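Local coordinates for RagB/SusD domain protein (Flavobacterium johnsoniae, PDB 5J90) that binds chitin, probably at the cell surface as a SusD-like outer membrane lipoprotein that serves the uptake and breakdown of this polysaccharide, at residues Ala222-Val230 with Leu344-Thr352; Phe234-Asp242 with Met330-Arg339. One frame throughout, in Å; residues are numbered along the deposited sequence.

Contact 1 (Ala222-Val230 with Leu344-Thr352); sequences AKTEAEKAV and LRGWNMGGT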
# COMPACT_ATOMS: atom_id res chain seq x y z
N ALA A 222 2.20 3.95 15.33
CA ALA A 222 0.99 3.41 15.95
C ALA A 222 1.22 3.11 17.42
O ALA A 222 0.44 3.54 18.29
CB ALA A 222 0.53 2.15 15.22
N LYS A 223 2.31 2.41 17.72
CA LYS A 223 2.61 2.07 19.10
C LYS A 223 2.85 3.32 19.95
O LYS A 223 2.33 3.43 21.07
CB LYS A 223 3.81 1.14 19.15
CG LYS A 223 4.23 0.74 20.56
CD LYS A 223 5.40 -0.24 20.49
CE LYS A 223 5.90 -0.65 21.87
NZ LYS A 223 6.46 0.50 22.62
N THR A 224 3.63 4.25 19.41
CA THR A 224 3.94 5.47 20.12
C THR A 224 2.66 6.25 20.47
O THR A 224 2.45 6.65 21.62
CB THR A 224 4.90 6.36 19.31
OG1 THR A 224 6.16 5.68 19.17
CG2 THR A 224 5.09 7.70 19.99
N GLU A 225 1.80 6.45 19.49
CA GLU A 225 0.60 7.24 19.72
C GLU A 225 -0.43 6.50 20.57
O GLU A 225 -1.09 7.10 21.41
CB GLU A 225 0.01 7.71 18.38
CG GLU A 225 0.91 8.68 17.63
CD GLU A 225 1.07 10.04 18.30
OE1 GLU A 225 0.26 10.39 19.17
OE2 GLU A 225 2.00 10.79 17.92
N ALA A 226 -0.53 5.18 20.40
CA ALA A 226 -1.47 4.39 21.21
C ALA A 226 -1.05 4.41 22.68
O ALA A 226 -1.86 4.59 23.59
CB ALA A 226 -1.54 2.96 20.71
N GLU A 227 0.24 4.22 22.92
CA GLU A 227 0.73 4.25 24.29
C GLU A 227 0.61 5.64 24.93
O GLU A 227 0.28 5.74 26.10
CB GLU A 227 2.15 3.66 24.37
CG GLU A 227 2.11 2.16 24.11
CD GLU A 227 3.45 1.46 24.21
OE1 GLU A 227 4.49 2.12 24.01
OE2 GLU A 227 3.43 0.25 24.47
N LYS A 228 0.82 6.70 24.15
CA LYS A 228 0.58 8.06 24.63
C LYS A 228 -0.86 8.25 25.11
O LYS A 228 -1.11 8.86 26.16
CB LYS A 228 0.88 9.10 23.53
CG LYS A 228 2.33 9.48 23.36
CD LYS A 228 2.56 10.32 22.09
CE LYS A 228 1.71 11.58 22.07
NZ LYS A 228 1.91 12.32 20.77
N ALA A 229 -1.81 7.74 24.33
CA ALA A 229 -3.23 7.89 24.65
C ALA A 229 -3.55 7.33 26.03
O ALA A 229 -4.25 7.96 26.84
CB ALA A 229 -4.09 7.19 23.59
N VAL A 230 -3.01 6.14 26.30
CA VAL A 230 -3.28 5.43 27.54
C VAL A 230 -2.50 6.04 28.70
O VAL A 230 -2.98 6.09 29.84
CB VAL A 230 -2.96 3.93 27.37
CG1 VAL A 230 -2.99 3.20 28.71
CG2 VAL A 230 -3.95 3.30 26.40
N LEU A 344 -2.94 -7.43 22.52
CA LEU A 344 -2.52 -8.50 21.61
C LEU A 344 -1.18 -8.20 20.98
O LEU A 344 -0.38 -9.11 20.72
CB LEU A 344 -3.53 -8.67 20.48
CG LEU A 344 -4.75 -9.56 20.61
CD1 LEU A 344 -5.30 -9.83 19.21
CD2 LEU A 344 -4.43 -10.87 21.34
N ARG A 345 -0.94 -6.92 20.70
CA ARG A 345 0.28 -6.47 20.06
C ARG A 345 1.43 -6.24 21.04
O ARG A 345 2.54 -5.89 20.64
CB ARG A 345 0.01 -5.21 19.22
CG ARG A 345 -1.02 -5.47 18.12
CD ARG A 345 -1.27 -4.24 17.25
NE ARG A 345 -2.30 -4.54 16.26
CZ ARG A 345 -2.09 -5.24 15.15
NH1 ARG A 345 -0.88 -5.69 14.85
NH2 ARG A 345 -3.10 -5.50 14.33
N GLY A 346 1.17 -6.44 22.33
CA GLY A 346 2.21 -6.29 23.34
C GLY A 346 2.40 -4.87 23.85
O GLY A 346 3.40 -4.56 24.50
N TRP A 347 1.45 -3.99 23.56
CA TRP A 347 1.58 -2.59 23.93
C TRP A 347 1.09 -2.30 25.35
O TRP A 347 0.34 -3.09 25.92
CB TRP A 347 0.79 -1.72 22.95
CG TRP A 347 1.23 -1.81 21.52
CD1 TRP A 347 2.35 -2.44 21.03
CD2 TRP A 347 0.55 -1.26 20.40
NE1 TRP A 347 2.40 -2.29 19.66
CE2 TRP A 347 1.31 -1.58 19.25
CE3 TRP A 347 -0.63 -0.52 20.24
CZ2 TRP A 347 0.92 -1.18 17.97
CZ3 TRP A 347 -1.01 -0.13 18.97
CH2 TRP A 347 -0.24 -0.47 17.85
N ASN A 348 1.50 -1.16 25.89
CA ASN A 348 1.16 -0.79 27.27
C ASN A 348 -0.25 -0.24 27.37
O ASN A 348 -0.45 0.98 27.32
CB ASN A 348 2.14 0.25 27.80
CG ASN A 348 3.52 -0.30 28.03
OD1 ASN A 348 3.71 -1.51 28.12
ND2 ASN A 348 4.50 0.60 28.14
N MET A 349 -1.21 -1.14 27.53
CA MET A 349 -2.63 -0.79 27.44
C MET A 349 -3.38 -0.86 28.76
O MET A 349 -4.50 -0.38 28.84
CB MET A 349 -3.33 -1.70 26.42
CG MET A 349 -2.83 -1.54 24.99
SD MET A 349 -3.36 0.02 24.21
CE MET A 349 -1.86 0.99 24.29
N GLY A 350 -2.79 -1.45 29.79
CA GLY A 350 -3.51 -1.66 31.04
C GLY A 350 -4.48 -2.81 30.88
O GLY A 350 -5.60 -2.64 30.41
N GLY A 351 -4.04 -4.00 31.25
CA GLY A 351 -4.89 -5.17 31.21
C GLY A 351 -4.43 -6.17 30.18
O GLY A 351 -3.63 -5.85 29.28
N THR A 352 -4.94 -7.38 30.31
CA THR A 352 -4.69 -8.42 29.31
C THR A 352 -5.71 -8.29 28.18
O THR A 352 -6.79 -7.71 28.36
CB THR A 352 -4.82 -9.82 29.92
OG1 THR A 352 -6.17 -10.03 30.34
CG2 THR A 352 -3.87 -10.01 31.10
O HOH W 1 0.78 3.50 27.75

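Contact 2 (Phe234-Asp242 with Met330-Arg339); sequences FGVMLVNDD and MNAAEAYFLR. With EDO (1,2-ethanediol), chain F.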
# COMPACT_ATOMS: atom_id res chain seq x y z
N PHE A 234 -5.41 11.38 32.23
CA PHE A 234 -6.84 11.07 32.28
C PHE A 234 -7.20 9.79 31.54
O PHE A 234 -8.33 9.29 31.64
CB PHE A 234 -7.67 12.27 31.78
CG PHE A 234 -7.38 13.54 32.52
CD1 PHE A 234 -7.56 13.60 33.90
CD2 PHE A 234 -6.91 14.67 31.87
CE1 PHE A 234 -7.30 14.76 34.60
CE2 PHE A 234 -6.64 15.83 32.57
CZ PHE A 234 -6.83 15.87 33.94
N GLY A 235 -6.23 9.24 30.81
CA GLY A 235 -6.42 8.01 30.06
C GLY A 235 -7.55 8.04 29.04
O GLY A 235 -7.97 9.11 28.58
N VAL A 236 -8.03 6.85 28.69
CA VAL A 236 -9.09 6.74 27.69
C VAL A 236 -10.44 6.43 28.34
O VAL A 236 -10.53 6.25 29.57
CB VAL A 236 -8.72 5.73 26.57
CG1 VAL A 236 -7.45 6.18 25.84
CG2 VAL A 236 -8.57 4.30 27.12
N MET A 237 -11.50 6.40 27.55
CA MET A 237 -12.84 6.14 28.08
C MET A 237 -12.87 4.86 28.91
O MET A 237 -12.28 3.84 28.52
CB MET A 237 -13.85 6.00 26.95
CG MET A 237 -14.00 7.24 26.10
SD MET A 237 -15.15 6.91 24.76
CE MET A 237 -15.04 8.48 23.90
N LEU A 238 -13.58 4.91 30.05
CA LEU A 238 -13.72 3.75 30.93
C LEU A 238 -15.18 3.38 31.21
O LEU A 238 -15.51 2.22 31.36
CB LEU A 238 -13.02 3.99 32.27
CG LEU A 238 -11.50 4.01 32.27
CD1 LEU A 238 -11.03 4.16 33.70
CD2 LEU A 238 -10.97 2.73 31.66
N VAL A 239 -16.04 4.39 31.29
CA VAL A 239 -17.44 4.15 31.61
C VAL A 239 -18.29 4.80 30.54
O VAL A 239 -17.81 5.66 29.79
CB VAL A 239 -17.84 4.69 33.01
CG1 VAL A 239 -17.04 3.99 34.10
CG2 VAL A 239 -17.66 6.20 33.09
N ASN A 240 -19.55 4.39 30.46
CA ASN A 240 -20.40 4.83 29.36
C ASN A 240 -20.66 6.33 29.33
O ASN A 240 -20.86 6.90 28.25
CB ASN A 240 -21.67 3.98 29.26
CG ASN A 240 -21.36 2.57 28.79
OD1 ASN A 240 -20.51 2.37 27.92
ND2 ASN A 240 -22.03 1.58 29.38
N ASP A 241 -20.62 7.00 30.48
CA ASP A 241 -20.74 8.45 30.52
C ASP A 241 -19.56 9.15 29.85
O ASP A 241 -19.61 10.35 29.57
CB ASP A 241 -20.89 8.96 31.96
CG ASP A 241 -22.28 8.70 32.54
OD1 ASP A 241 -23.20 8.34 31.77
OD2 ASP A 241 -22.45 8.87 33.76
N ASP A 242 -18.48 8.41 29.61
CA ASP A 242 -17.31 8.96 28.91
C ASP A 242 -17.49 9.01 27.39
O ASP A 242 -16.67 9.63 26.69
CB ASP A 242 -16.04 8.14 29.22
CG ASP A 242 -15.64 8.17 30.68
OD1 ASP A 242 -15.97 9.14 31.40
OD2 ASP A 242 -14.95 7.20 31.08
N MET A 330 -18.61 7.80 19.40
CA MET A 330 -17.56 6.92 19.91
C MET A 330 -17.96 6.42 21.30
O MET A 330 -17.99 7.21 22.26
CB MET A 330 -16.21 7.64 19.97
CG MET A 330 -15.06 6.76 20.45
SD MET A 330 -13.50 7.65 20.64
CE MET A 330 -13.01 7.84 18.94
N ASN A 331 -18.25 5.13 21.41
CA ASN A 331 -18.66 4.54 22.68
C ASN A 331 -17.49 4.11 23.53
O ASN A 331 -16.43 3.75 23.00
CB ASN A 331 -19.51 3.29 22.44
CG ASN A 331 -20.76 3.56 21.65
OD1 ASN A 331 -21.46 4.56 21.88
ND2 ASN A 331 -21.08 2.67 20.73
N ALA A 332 -17.67 4.10 24.84
CA ALA A 332 -16.65 3.58 25.73
C ALA A 332 -16.22 2.15 25.35
O ALA A 332 -15.05 1.80 25.50
CB ALA A 332 -17.13 3.64 27.18
N ALA A 333 -17.15 1.33 24.86
CA ALA A 333 -16.80 -0.04 24.48
C ALA A 333 -15.63 -0.07 23.49
O ALA A 333 -14.74 -0.91 23.60
CB ALA A 333 -18.00 -0.77 23.90
N GLU A 334 -15.63 0.86 22.54
CA GLU A 334 -14.56 0.92 21.55
C GLU A 334 -13.20 1.10 22.20
O GLU A 334 -12.21 0.53 21.75
CB GLU A 334 -14.80 2.06 20.55
CG GLU A 334 -13.66 2.17 19.53
CD GLU A 334 -13.86 3.24 18.47
OE1 GLU A 334 -15.00 3.73 18.29
OE2 GLU A 334 -12.86 3.59 17.81
N ALA A 335 -13.13 1.90 23.26
CA ALA A 335 -11.86 2.09 23.96
C ALA A 335 -11.32 0.76 24.52
O ALA A 335 -10.11 0.50 24.46
CB ALA A 335 -12.00 3.13 25.06
N TYR A 336 -12.21 -0.07 25.06
CA TYR A 336 -11.79 -1.38 25.54
C TYR A 336 -11.32 -2.29 24.41
O TYR A 336 -10.33 -3.00 24.58
CB TYR A 336 -12.92 -2.07 26.32
CG TYR A 336 -13.17 -1.46 27.68
CD1 TYR A 336 -14.21 -0.57 27.88
CD2 TYR A 336 -12.34 -1.77 28.76
CE1 TYR A 336 -14.45 -0.01 29.13
CE2 TYR A 336 -12.56 -1.21 30.01
CZ TYR A 336 -13.61 -0.33 30.19
OH TYR A 336 -13.82 0.22 31.43
N PHE A 337 -12.00 -2.27 23.27
CA PHE A 337 -11.61 -3.13 22.16
C PHE A 337 -10.32 -2.64 21.49
O PHE A 337 -9.54 -3.45 20.99
CB PHE A 337 -12.75 -3.28 21.15
CG PHE A 337 -13.97 -3.96 21.71
CD1 PHE A 337 -13.87 -5.21 22.33
CD2 PHE A 337 -15.22 -3.35 21.65
CE1 PHE A 337 -15.00 -5.84 22.86
CE2 PHE A 337 -16.34 -3.98 22.18
CZ PHE A 337 -16.23 -5.22 22.77
N LEU A 338 -10.10 -1.32 21.51
CA LEU A 338 -8.83 -0.78 21.04
C LEU A 338 -7.71 -1.24 21.96
O LEU A 338 -6.66 -1.70 21.49
CB LEU A 338 -8.89 0.75 20.99
CG LEU A 338 -9.62 1.31 19.78
CD1 LEU A 338 -9.97 2.75 20.02
CD2 LEU A 338 -8.75 1.16 18.54
N ARG A 339 -7.92 -1.12 23.27
CA ARG A 339 -6.91 -1.57 24.23
C ARG A 339 -6.68 -3.08 24.14
O ARG A 339 -5.54 -3.53 24.27
CB ARG A 339 -7.29 -1.16 25.65
CG ARG A 339 -7.22 0.35 25.90
CD ARG A 339 -7.97 0.73 27.19
NE ARG A 339 -7.28 0.22 28.36
CZ ARG A 339 -7.83 0.05 29.56
NH1 ARG A 339 -9.11 0.32 29.80
NH2 ARG A 339 -7.07 -0.40 30.54
C1 EDO F . -7.26 3.47 31.81
O1 EDO F . -7.49 4.58 32.68
C2 EDO F . -7.39 3.92 30.36
O2 EDO F . -6.32 4.80 30.01
O HOH W 2 -11.18 1.35 27.99
O HOH W 3 -20.03 1.30 25.43

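Contact 1 (Ala222-Val230 with Leu344-Thr352)
Trp347 lies along helix 219-231 with its indole spread across the outside of one turn. Lys223 covers one face: its CG sits over the five-membered ring, 3.7 Å from the centroid and 14° off the normal, a CH-pi contact. The small side chains of Ala222 and Ala226 let the six-membered ring come close to the helix, Ala222 CB approaching Trp347 CH2 at 3.8 Å and Ala226 CB approaching Trp347 CZ3 at 3.6 Å. Next along the helix, Glu227 reaches out with an extended chain to accept a nearly straight hydrogen bond (163°) from the backbone, Asn348 N to Glu227 OE2 at 2.8 Å. The donor comes to the anti side of the carboxylate. Farther along the helix, Val230 and Met349 meet through methyl groups, Val230 CG2 to Met349 CE at 3.8 Å; the flexible methionine, bent at chi2 and again at chi3, brings CE back toward the helix although its CB points away. The loop that presents these groups connects two helices: helix 332-344 gives way to a Schellman motif whose positive-phi residue is Gly346, where a CB would be jammed against the carbonyl O of Arg345, an inverse gamma turn is centred on Asn348, and Thr352 is the N-cap of helix 353-368. One water joins the two backbones, donating to Glu227 O and to Asn348 O at 2.8 Å each. Lys223 also holds the other carboxylate oxygen: its chain is straight until the last bend, which swings NZ to Glu227 OE1 (2.9 Å) on the syn side, a salt bridge that probably steadies the glutamate's rotation. Arg345 CB lies over the opposite indole face, while Met212 of helix 196-213 and Val215 also touch Trp347.

Contact 2 (Phe234-Asp242 with Met330-Arg339)
The start of helix 332-344 packs against the loop that leads from helix 219-231 into strand 244-247, with Met237 pressed onto Ala332 and Ala335. Alanines suit this helix face because they let the loop backbone come near: Ala335 CB is 3.5 Å from Met237 O, and Ala332 CB is 3.4 Å from Val239 O. The long, unbranched Met237 is extended beyond CG (chi2 177°, chi3 -177°), which carries its CE to 3.7 Å from Met330 SD. Strand 244-247 pairs antiparallel with strand 326-328, and Met330, following the latter, bonds by its backbone to Phe244; the contact thus lies where this small sheet passes into the helix. Farther along, Tyr336 donates its hydroxyl (OH) to Leu238 O at 2.6 Å, in the carbonyl plane and on a lone pair. A phenylalanine here would keep the ring but lack the hydroxyl, and Leu238 O would probably be left without this donor and the loop less firmly held. Asp242 ties the loop back on itself, its OD2 accepting from both Leu238 N and Val239 N. A water lying over the centre of one face of the Tyr336 ring donates to Met237 O and accepts from Arg339 NH1. The guanidinium, whose NE bonds to Met349 O, has Leu238 CD2 close to NH1, and Val236 CG2 packs on Arg339 CD. Over one guanidinium face lies an ethanediol, probably from the crystallisation liquor, which accepts a hydrogen bond from Val236 N. At the other end of the loop, Asn240 OD1 takes a water-mediated link to Ala333 N, while its ND2 bonds to Ala363 O.

In the fold
Contact 2 is nested inside the chain loop that contact 1 closes: residues 222-230 come first, then 234-242, 330-339 and 344-352. Helix 219-231 leads directly into the loop of contact 2, and helix 332-344, which that loop meets at its start, ends at the loop of contact 1. The two centres are 14 Å apart, contact 2 lying about 15 Å and contact 1 about 21 Å from the centre of the chain. They touch where Arg339 of contact 2 meets the 344-352 loop, and through Ala229 against Val236. Together they join chain segments about a hundred residues apart within this largely helical SusD-like fold, with helix 196-213 bordering both.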